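Local coordinates for protein dihydroorotase (Campylobacter jejuni subsp. jejuni, PDB 3PNU) that probably catalyses the reversible cyclization of carbamoyl aspartate to dihydroorotate in pyrimidine biosynthesis, as a two-zinc TIM-barrel hydrolase, at residues 98-102 / 103-107. Sequence-based numbering, arbitrary orientation.
Sequences KNYDE and KFLYS
An N-capped helix start, in which Asp101 receives the amide of Phe104 and Tyr100 lies beside the Phe104 ring, turns the loop after strand 90-93 into the short helix 102-108. Asp101 is the N-cap: with CG set between its backbone N and carbonyl carbon (chi1 62°), the carboxylate turns toward the amides of the first turn, and OD1 accepts from Phe104 N at 2.6 Å in a nearly straight bond. As N-caps do, it supplies an acceptor for a first-turn amide that has no preceding helical turn to bind. The helix-end dipole would be expected to favour the charged form of this carboxylate. Backbone bonds take over at once, from Leu105 N to Asp101 O (3.0 Å) and from Tyr106 N to Glu102 O (2.8 Å). One turn on, Ser107 OG closes back on Phe104 O at 2.8 Å.

Beside the cap, the rings of Tyr100 and Phe104 run side by side and point the same way. Their planes are only 11° from parallel, yet the centroids stand 4.7 Å apart, an offset pair with little overlap. Phe104 CE2 reaches over one face of the Tyr100 ring, 3.4 Å from Tyr100 CD2, while Lys98 CG lies over the opposite face, toward its rim. Leu105 CD2 touches Tyr100 CB at 3.9 Å.

The phenol of Tyr100 is hydrogen-bonded to Phe96 O, which ties the ring to an earlier part of the same loop, and the backbone O of Tyr100 accepts from Thr141 OG1. Leu105 packs on Ala144 and Met145, so the capped turn rests against helix 135-147, at the periphery of the barrel.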
loop_
_atom_site.group_PDB
_atom_site.type_symbol
_atom_site.label_atom_id
_atom_site.label_comp_id
_atom_site.label_asym_id
_atom_site.label_seq_id
_atom_site.Cartn_x
_atom_site.Cartn_y
_atom_site.Cartn_z
ATOM N N LYS A 98 22.227 20.935 0.533
ATOM C CA LYS A 98 22.445 21.580 -0.756
ATOM C C LYS A 98 23.967 21.710 -0.822
ATOM O O LYS A 98 24.640 21.334 0.130
ATOM C CB LYS A 98 21.739 22.932 -0.894
ATOM C CG LYS A 98 22.418 24.098 -0.193
ATOM C CD LYS A 98 21.738 25.417 -0.569
ATOM C CE LYS A 98 22.619 26.606 -0.212
ATOM N NZ LYS A 98 22.005 27.914 -0.592
ATOM N N ASN A 99 24.507 22.247 -1.911
ATOM C CA ASN A 99 25.977 22.327 -2.099
ATOM C C ASN A 99 26.717 23.407 -1.317
ATOM O O ASN A 99 27.443 24.211 -1.903
ATOM C CB ASN A 99 26.291 22.531 -3.581
ATOM C CG ASN A 99 25.679 21.473 -4.446
ATOM O OD1 ASN A 99 25.485 20.331 -4.018
ATOM N ND2 ASN A 99 25.369 21.840 -5.686
ATOM N N TYR A 100 26.573 23.418 0.001
ATOM C CA TYR A 100 27.238 24.423 0.819
ATOM C C TYR A 100 28.755 24.357 0.599
ATOM O O TYR A 100 29.282 23.294 0.292
ATOM C CB TYR A 100 26.934 24.189 2.290
ATOM C CG TYR A 100 25.471 24.209 2.672
ATOM C CD1 TYR A 100 24.801 23.045 3.063
ATOM C CD2 TYR A 100 24.752 25.390 2.648
ATOM C CE1 TYR A 100 23.445 23.074 3.434
ATOM C CE2 TYR A 100 23.413 25.426 3.019
ATOM C CZ TYR A 100 22.768 24.267 3.405
ATOM O OH TYR A 100 21.437 24.349 3.749
ATOM N N ASP A 101 29.446 25.491 0.748
ATOM C CA ASP A 101 30.917 25.534 0.606
ATOM C C ASP A 101 31.599 25.449 1.981
ATOM O O ASP A 101 30.940 25.557 3.015
ATOM C CB ASP A 101 31.357 26.803 -0.129
ATOM C CG ASP A 101 30.981 28.068 0.614
ATOM O OD1 ASP A 101 31.147 28.131 1.852
ATOM O OD2 ASP A 101 30.528 29.015 -0.050
ATOM N N GLU A 102 32.916 25.280 1.986
ATOM C CA GLU A 102 33.666 25.130 3.231
ATOM C C GLU A 102 33.460 26.326 4.149
ATOM O O GLU A 102 33.170 26.162 5.340
ATOM C CB GLU A 102 35.151 24.908 2.936
ATOM C CG GLU A 102 35.995 24.409 4.127
ATOM C CD GLU A 102 36.226 25.457 5.230
ATOM O OE1 GLU A 102 36.557 25.053 6.373
ATOM O OE2 GLU A 102 36.078 26.676 4.964
ATOM N N LYS A 103 33.584 27.530 3.597
ATOM C CA LYS A 103 33.420 28.742 4.394
ATOM C C LYS A 103 32.086 28.741 5.134
ATOM O O LYS A 103 32.032 29.025 6.328
ATOM C CB LYS A 103 33.572 30.006 3.527
ATOM C CG LYS A 103 33.442 31.306 4.316
ATOM C CD LYS A 103 33.889 32.558 3.545
ATOM C CE LYS A 103 33.952 33.760 4.504
ATOM N NZ LYS A 103 34.501 35.001 3.881
ATOM N N PHE A 104 31.006 28.415 4.447
ATOM C CA PHE A 104 29.706 28.406 5.113
ATOM C C PHE A 104 29.601 27.319 6.181
ATOM O O PHE A 104 29.003 27.531 7.248
ATOM C CB PHE A 104 28.569 28.232 4.115
ATOM C CG PHE A 104 27.231 28.045 4.771
ATOM C CD1 PHE A 104 26.425 29.129 5.055
ATOM C CD2 PHE A 104 26.793 26.778 5.132
ATOM C CE1 PHE A 104 25.195 28.958 5.667
ATOM C CE2 PHE A 104 25.569 26.603 5.744
ATOM C CZ PHE A 104 24.767 27.698 6.011
ATOM N N LEU A 105 30.167 26.152 5.880
ATOM C CA LEU A 105 30.126 25.025 6.803
ATOM C C LEU A 105 30.918 25.316 8.067
ATOM O O LEU A 105 30.479 24.959 9.159
ATOM C CB LEU A 105 30.637 23.744 6.132
ATOM C CG LEU A 105 29.737 23.148 5.038
ATOM C CD1 LEU A 105 30.433 21.991 4.318
ATOM C CD2 LEU A 105 28.421 22.700 5.620
ATOM N N TYR A 106 32.074 25.966 7.926
ATOM C CA TYR A 106 32.895 26.299 9.091
ATOM C C TYR A 106 32.168 27.213 10.083
ATOM O O TYR A 106 32.358 27.096 11.284
ATOM C CB TYR A 106 34.231 26.940 8.688
ATOM C CG TYR A 106 35.048 27.380 9.899
ATOM C CD1 TYR A 106 35.903 26.491 10.548
ATOM C CD2 TYR A 106 34.942 28.678 10.406
ATOM C CE1 TYR A 106 36.635 26.886 11.660
ATOM C CE2 TYR A 106 35.668 29.078 11.513
ATOM C CZ TYR A 106 36.515 28.182 12.134
ATOM O OH TYR A 106 37.241 28.579 13.239
ATOM N N SER A 107 31.335 28.111 9.581
ATOM C CA SER A 107 30.600 29.011 10.451
ATOM C C SER A 107 29.392 28.342 11.091
ATOM O O SER A 107 28.866 28.840 12.084
ATOM C CB SER A 107 30.127 30.237 9.671
ATOM O OG SER A 107 29.145 29.889 8.715
#